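Local coordinates for protein integral membrane indolylacetylinositol arabinosyltransferase EmbB (Mycolicibacterium smegmatis MC2 155, PDB 7BVC) that probably transfers arabinosyl units at the cell membrane, polymerising arabinose into the arabinan of cell-wall arabinogalactan, at residues Asp776-Arg784 / Asp793-Lys801; Gly866-Ala874 / Arg901-Pro909. All coordinates share one frame; numbering follows the deposited sequence.

Interaction 1: residues Asp776-Arg784 / Asp793-Lys801; sequences DRIIAEAIR and DYDWNRPIK
D776 and I800 face each other with their CA atoms 5.8 Å apart, I779 lies nearest D795, and R784 comes back to W796, so the irregular loop 776-784 bends round the W796 side chain. Two arginines carry the polar part. R777 NH2 gives a hydrogen bond to R798 O at 2.7 Å, and this oxygen lies close to the guanidinium plane. R784 NE reaches W796 O at 2.9 Å, with a fairly straight N-H...O angle of 163°. That bond lies in the carbonyl plane. The two guanidinium groups are layered face to face with an offset. The NE of each sits over the rim of the other. On the other face of the R777 group lies I800, whose CG1 is 3.9 Å from R777 CZ.

The R784 chain runs out extended, with CG anti to the backbone N (chi1 -168°). This places CG over one face of the W796 indole as a CH-pi contact, 3.9 Å from the centroid of its six-membered ring. The guanidinium beyond is tilted 29° from the indole plane. I779 comes at the indole obliquely, and its CD1 is 3.7 Å from W796 CD1. Its CG2 branch rests against the D795 carboxylate. At the far end, D776 CB packs on I800 CG2 at 3.7 Å. D793 turns its carboxylate to R1049 in a salt bridge.

The two arginines thus spend N-H groups on main-chain carbonyls of the partner loop. These dipoles would partly offset the repulsion of the stacked cations. W796 and I779 supply the buried apolar part.

Interaction 2: residues Gly866-Ala874 / Arg901-Pro909; sequences GTITGESVA and RVTPYDVGP
G870 and P904 meet where two irregular segments pass across each other, and E871 and Y905 follow with their CA atoms 4.8 Å apart. Backbone polar contacts lead. E871 N gives a nearly straight hydrogen bond to P904 O, 3.0 Å long with an N-H...O angle of 172°. The N-H comes from a point tilted 30° out of the P904 carbonyl plane. The carbonyl of E871 receives a CA-H...O contact from Y905 CA at 3.3 Å. T869 OG1 is hydrogen-bonded to T878 O, outside the two segments.

Among the side chains, E871 and Y905 lie alongside each other and point the same way. E871 has CG anti to its N and stays extended, which carries the carboxylate out along the ring. The two flat groups are only 18° from parallel, and E871 CD is 3.9 Å from Y905 CE1. D906 OD2 lies by the main chain at T869 and G870 and by the CG2 branch of I868. G870 has no side chain, which leaves room for D906 OD2 beside its backbone. P904 CG lies against the carbonyl oxygen T869 O at 3.4 Å.

Apolar contact is modest: I868 CG2 is 4.5 Å from P904 CG.

Both segments link the same two antiparallel sheets. Segment 866-874 follows strand 860-866 and leads to strand 882-889. The other segment, 901-909, lies between strands 897-898 and 914-918. I868 and P904 each touch strands of both sheets. Such paired sheet-to-sheet connections are consistent with a beta-sandwich of the carbohydrate-binding-module kind within the EmbC C-terminal domain.

How the interactions relate
Both interactions belong to the EmbC C-terminal domain and follow one another along the chain, interaction 1 closing before interaction 2 opens. Their centres are 21 Å apart, yet they touch: P909 CG, at the end of 901-909, packs 4.2 Å from E781 C. The chain running on from P909 continues this seam, since P911 meets I783 and the backbone of W913 is hydrogen-bonded to those of I779 and E781. The long loop of interaction 1 thus lies against 901-909, one of the two connections that meet in interaction 2. A bound calcium ion lies about 11 Å from the side chain of I868 in interaction 2. Neither contact contributes residues to the ethambutol pocket.

Interaction 1: residues Asp776-Arg784 / Asp793-Lys801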
# COMPACT_ATOMS: atom_id res chain seq x y z
N ASP B 776 -26.69 19.08 8.87
CA ASP B 776 -27.39 18.18 9.78
C ASP B 776 -26.43 17.46 10.73
O ASP B 776 -26.52 17.61 11.95
CB ASP B 776 -28.22 17.17 8.98
CG ASP B 776 -29.31 17.84 8.17
OD1 ASP B 776 -29.41 19.08 8.22
OD2 ASP B 776 -30.06 17.12 7.47
N ARG B 777 -25.51 16.67 10.18
CA ARG B 777 -24.66 15.78 10.97
C ARG B 777 -23.29 16.41 11.16
O ARG B 777 -22.31 16.06 10.50
CB ARG B 777 -24.58 14.41 10.32
CG ARG B 777 -25.92 13.75 10.09
CD ARG B 777 -26.66 13.53 11.40
NE ARG B 777 -27.59 12.41 11.32
CZ ARG B 777 -28.25 11.92 12.37
NH1 ARG B 777 -29.08 10.90 12.21
NH2 ARG B 777 -28.08 12.45 13.57
N ILE B 778 -23.21 17.36 12.09
CA ILE B 778 -21.96 18.01 12.46
C ILE B 778 -21.71 17.71 13.93
O ILE B 778 -22.52 18.07 14.80
CB ILE B 778 -22.00 19.53 12.20
CG1 ILE B 778 -22.32 19.80 10.73
CG2 ILE B 778 -20.67 20.16 12.56
CD1 ILE B 778 -21.18 19.48 9.80
N ILE B 779 -20.58 17.06 14.22
CA ILE B 779 -20.28 16.54 15.54
C ILE B 779 -18.94 17.09 16.02
O ILE B 779 -18.18 17.68 15.25
CB ILE B 779 -20.28 15.00 15.57
CG1 ILE B 779 -19.41 14.46 14.44
CG2 ILE B 779 -21.69 14.46 15.45
CD1 ILE B 779 -19.43 12.97 14.32
N ALA B 780 -18.66 16.89 17.30
CA ALA B 780 -17.48 17.44 17.95
C ALA B 780 -16.25 16.61 17.59
O ALA B 780 -16.16 15.43 17.95
CB ALA B 780 -17.67 17.49 19.46
N GLU B 781 -15.31 17.23 16.88
CA GLU B 781 -13.99 16.65 16.62
C GLU B 781 -14.09 15.30 15.90
O GLU B 781 -13.38 14.35 16.23
CB GLU B 781 -13.18 16.51 17.91
CG GLU B 781 -13.03 17.80 18.68
CD GLU B 781 -12.27 17.61 19.98
OE1 GLU B 781 -11.55 16.59 20.11
OE2 GLU B 781 -12.39 18.47 20.87
N ALA B 782 -14.97 15.23 14.90
CA ALA B 782 -15.12 14.02 14.10
C ALA B 782 -15.86 14.38 12.82
O ALA B 782 -16.31 15.51 12.63
CB ALA B 782 -15.84 12.93 14.88
N ILE B 783 -15.99 13.39 11.94
CA ILE B 783 -16.72 13.56 10.68
C ILE B 783 -17.67 12.38 10.52
O ILE B 783 -17.25 11.28 10.15
CB ILE B 783 -15.76 13.68 9.48
CG1 ILE B 783 -14.87 14.91 9.63
CG2 ILE B 783 -16.54 13.75 8.18
CD1 ILE B 783 -13.78 15.01 8.58
N ARG B 784 -18.95 12.60 10.83
CA ARG B 784 -19.92 11.52 10.81
C ARG B 784 -20.13 11.00 9.39
O ARG B 784 -20.46 11.76 8.48
CB ARG B 784 -21.25 11.98 11.40
CG ARG B 784 -22.21 10.84 11.68
CD ARG B 784 -23.64 11.31 11.75
NE ARG B 784 -24.55 10.26 12.19
CZ ARG B 784 -24.98 9.26 11.42
NH1 ARG B 784 -25.80 8.35 11.91
NH2 ARG B 784 -24.58 9.18 10.15
N ASP B 793 -18.57 8.28 19.43
CA ASP B 793 -19.07 8.89 20.65
C ASP B 793 -20.58 8.68 20.75
O ASP B 793 -21.20 8.00 19.92
CB ASP B 793 -18.73 10.38 20.68
CG ASP B 793 -17.25 10.62 20.82
OD1 ASP B 793 -16.56 9.79 21.45
OD2 ASP B 793 -16.77 11.64 20.29
N TYR B 794 -21.19 9.26 21.78
CA TYR B 794 -22.63 9.15 21.94
C TYR B 794 -23.37 9.95 20.88
O TYR B 794 -24.37 9.49 20.33
CB TYR B 794 -23.05 9.60 23.34
CG TYR B 794 -24.55 9.67 23.52
CD1 TYR B 794 -25.37 8.63 23.11
CD2 TYR B 794 -25.15 10.78 24.11
CE1 TYR B 794 -26.74 8.69 23.27
CE2 TYR B 794 -26.51 10.85 24.28
CZ TYR B 794 -27.30 9.80 23.86
OH TYR B 794 -28.67 9.85 24.02
N ASP B 795 -22.87 11.14 20.56
CA ASP B 795 -23.59 12.05 19.66
C ASP B 795 -23.57 11.61 18.21
O ASP B 795 -24.03 12.41 17.38
CB ASP B 795 -23.02 13.46 19.79
CG ASP B 795 -21.51 13.50 19.63
OD1 ASP B 795 -21.03 13.38 18.49
OD2 ASP B 795 -20.81 13.66 20.65
N TRP B 796 -23.09 10.43 17.84
CA TRP B 796 -23.24 9.98 16.46
C TRP B 796 -24.70 9.64 16.14
O TRP B 796 -25.16 9.87 15.02
CB TRP B 796 -22.37 8.76 16.19
CG TRP B 796 -21.02 9.09 15.64
CD1 TRP B 796 -20.08 9.88 16.22
CD2 TRP B 796 -20.47 8.63 14.41
NE1 TRP B 796 -18.96 9.94 15.42
CE2 TRP B 796 -19.18 9.18 14.30
CE3 TRP B 796 -20.93 7.80 13.38
CZ2 TRP B 796 -18.35 8.93 13.21
CZ3 TRP B 796 -20.11 7.56 12.30
CH2 TRP B 796 -18.84 8.12 12.22
N ASN B 797 -25.42 9.10 17.12
CA ASN B 797 -26.81 8.68 16.95
C ASN B 797 -27.67 9.55 17.86
O ASN B 797 -27.91 9.21 19.02
CB ASN B 797 -26.97 7.20 17.27
CG ASN B 797 -25.81 6.36 16.77
OD1 ASN B 797 -25.58 6.25 15.57
ND2 ASN B 797 -25.07 5.77 17.70
N ARG B 798 -28.12 10.68 17.33
CA ARG B 798 -28.93 11.63 18.08
C ARG B 798 -29.83 12.36 17.10
O ARG B 798 -29.52 12.43 15.90
CB ARG B 798 -28.05 12.62 18.87
CG ARG B 798 -27.85 12.23 20.32
CD ARG B 798 -26.94 13.21 21.04
NE ARG B 798 -27.64 14.43 21.41
CZ ARG B 798 -27.08 15.43 22.10
NH1 ARG B 798 -25.81 15.33 22.49
NH2 ARG B 798 -27.78 16.51 22.40
N PRO B 799 -30.95 12.91 17.57
CA PRO B 799 -31.85 13.63 16.66
C PRO B 799 -31.16 14.83 16.03
O PRO B 799 -30.36 15.52 16.67
CB PRO B 799 -33.01 14.06 17.57
CG PRO B 799 -32.45 14.00 18.95
CD PRO B 799 -31.50 12.85 18.94
N ILE B 800 -31.46 15.06 14.75
CA ILE B 800 -30.84 16.16 14.02
C ILE B 800 -31.20 17.50 14.65
O ILE B 800 -30.36 18.40 14.75
CB ILE B 800 -31.25 16.11 12.53
CG1 ILE B 800 -30.80 14.79 11.90
CG2 ILE B 800 -30.66 17.29 11.78
CD1 ILE B 800 -31.00 14.74 10.40
N LYS B 801 -32.44 17.64 15.11
CA LYS B 801 -32.88 18.86 15.76
C LYS B 801 -32.74 18.72 17.27
O LYS B 801 -32.24 17.72 17.78
CB LYS B 801 -34.32 19.18 15.36
CG LYS B 801 -34.60 19.08 13.87
CD LYS B 801 -34.12 20.33 13.14
CE LYS B 801 -34.59 20.33 11.70
NZ LYS B 801 -34.03 21.48 10.93

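Interaction 2: residues Gly866-Ala874 / Arg901-Pro909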
# COMPACT_ATOMS: atom_id res chain seq x y z
N GLY B 866 -16.95 24.82 10.33
CA GLY B 866 -16.94 25.36 8.98
C GLY B 866 -15.68 25.05 8.19
O GLY B 866 -15.25 23.90 8.12
N THR B 867 -15.11 26.08 7.57
CA THR B 867 -13.88 25.98 6.78
C THR B 867 -12.89 27.06 7.20
O THR B 867 -12.28 27.75 6.39
CB THR B 867 -14.22 26.03 5.28
OG1 THR B 867 -13.05 25.75 4.51
CG2 THR B 867 -14.82 27.38 4.89
N ILE B 868 -12.71 27.19 8.52
CA ILE B 868 -11.91 28.26 9.08
C ILE B 868 -10.47 28.17 8.58
O ILE B 868 -9.97 27.08 8.26
CB ILE B 868 -11.97 28.20 10.62
CG1 ILE B 868 -13.41 28.06 11.09
CG2 ILE B 868 -11.36 29.45 11.23
CD1 ILE B 868 -14.29 29.18 10.67
N THR B 869 -9.79 29.31 8.53
CA THR B 869 -8.36 29.38 8.28
C THR B 869 -7.64 29.73 9.57
O THR B 869 -8.15 30.52 10.38
CB THR B 869 -8.02 30.40 7.18
OG1 THR B 869 -6.62 30.35 6.89
CG2 THR B 869 -8.41 31.81 7.59
N GLY B 870 -6.48 29.13 9.79
CA GLY B 870 -5.77 29.35 11.03
C GLY B 870 -4.42 28.68 11.01
O GLY B 870 -4.01 28.06 10.02
N GLU B 871 -3.72 28.80 12.14
CA GLU B 871 -2.35 28.33 12.29
C GLU B 871 -2.34 26.98 12.99
O GLU B 871 -2.89 26.83 14.09
CB GLU B 871 -1.52 29.34 13.08
CG GLU B 871 -0.02 29.21 12.89
CD GLU B 871 0.76 30.17 13.76
OE1 GLU B 871 1.88 30.56 13.37
OE2 GLU B 871 0.25 30.56 14.83
N SER B 872 -1.70 25.99 12.36
CA SER B 872 -1.54 24.67 12.93
C SER B 872 -0.07 24.29 12.94
O SER B 872 0.77 24.94 12.31
CB SER B 872 -2.34 23.62 12.15
OG SER B 872 -2.12 22.32 12.68
N VAL B 873 0.24 23.23 13.67
CA VAL B 873 1.60 22.70 13.70
C VAL B 873 1.81 21.64 12.62
O VAL B 873 2.82 21.65 11.92
CB VAL B 873 1.92 22.14 15.10
CG1 VAL B 873 3.10 21.19 15.05
CG2 VAL B 873 2.20 23.28 16.07
N ALA B 874 0.84 20.74 12.45
CA ALA B 874 0.97 19.69 11.44
C ALA B 874 0.86 20.26 10.03
O ALA B 874 1.51 19.77 9.10
CB ALA B 874 -0.08 18.61 11.66
N ARG B 901 -6.00 42.54 16.10
CA ARG B 901 -6.61 41.35 15.54
C ARG B 901 -5.71 40.16 15.81
O ARG B 901 -4.49 40.26 15.71
CB ARG B 901 -6.84 41.51 14.03
CG ARG B 901 -7.59 40.36 13.39
CD ARG B 901 -8.08 40.72 12.00
NE ARG B 901 -9.24 41.60 12.03
CZ ARG B 901 -9.19 42.91 11.85
NH1 ARG B 901 -8.02 43.51 11.62
NH2 ARG B 901 -10.30 43.64 11.90
N VAL B 902 -6.32 39.03 16.17
CA VAL B 902 -5.60 37.80 16.48
C VAL B 902 -6.13 36.68 15.59
O VAL B 902 -7.33 36.59 15.34
CB VAL B 902 -5.74 37.41 17.97
CG1 VAL B 902 -4.79 36.27 18.31
CG2 VAL B 902 -5.48 38.61 18.86
N THR B 903 -5.21 35.83 15.09
CA THR B 903 -5.53 34.69 14.25
C THR B 903 -5.54 33.40 15.07
O THR B 903 -4.76 33.25 16.01
CB THR B 903 -4.51 34.55 13.11
OG1 THR B 903 -3.30 33.99 13.62
CG2 THR B 903 -4.22 35.91 12.49
N PRO B 904 -6.42 32.46 14.74
CA PRO B 904 -6.66 31.32 15.63
C PRO B 904 -5.62 30.21 15.48
O PRO B 904 -4.78 30.21 14.58
CB PRO B 904 -8.04 30.83 15.19
CG PRO B 904 -8.07 31.14 13.74
CD PRO B 904 -7.33 32.44 13.59
N TYR B 905 -5.71 29.26 16.40
CA TYR B 905 -4.88 28.05 16.40
C TYR B 905 -5.80 26.86 16.12
O TYR B 905 -6.39 26.29 17.04
CB TYR B 905 -4.17 27.88 17.74
CG TYR B 905 -2.83 28.58 17.83
CD1 TYR B 905 -1.76 28.18 17.06
CD2 TYR B 905 -2.65 29.64 18.71
CE1 TYR B 905 -0.54 28.81 17.15
CE2 TYR B 905 -1.43 30.27 18.81
CZ TYR B 905 -0.38 29.86 18.03
OH TYR B 905 0.83 30.50 18.13
N ASP B 906 -5.93 26.50 14.85
CA ASP B 906 -6.75 25.36 14.47
C ASP B 906 -5.96 24.06 14.60
O ASP B 906 -4.80 23.98 14.17
CB ASP B 906 -7.26 25.51 13.04
CG ASP B 906 -8.31 26.60 12.91
OD1 ASP B 906 -9.03 26.84 13.90
OD2 ASP B 906 -8.42 27.20 11.83
N VAL B 907 -6.57 23.06 15.22
CA VAL B 907 -5.93 21.76 15.38
C VAL B 907 -6.87 20.65 14.91
O VAL B 907 -6.43 19.56 14.53
CB VAL B 907 -5.48 21.54 16.84
CG1 VAL B 907 -6.69 21.38 17.75
CG2 VAL B 907 -4.55 20.35 16.94
N GLY B 908 -8.18 20.94 14.91
CA GLY B 908 -9.17 19.92 14.66
C GLY B 908 -9.38 19.66 13.19
O GLY B 908 -8.72 20.23 12.31
N PRO B 909 -10.32 18.75 12.90
CA PRO B 909 -10.62 18.42 11.50
C PRO B 909 -11.26 19.59 10.75
O PRO B 909 -11.51 20.64 11.35
CB PRO B 909 -11.59 17.23 11.61
CG PRO B 909 -11.42 16.72 13.00
CD PRO B 909 -11.09 17.91 13.83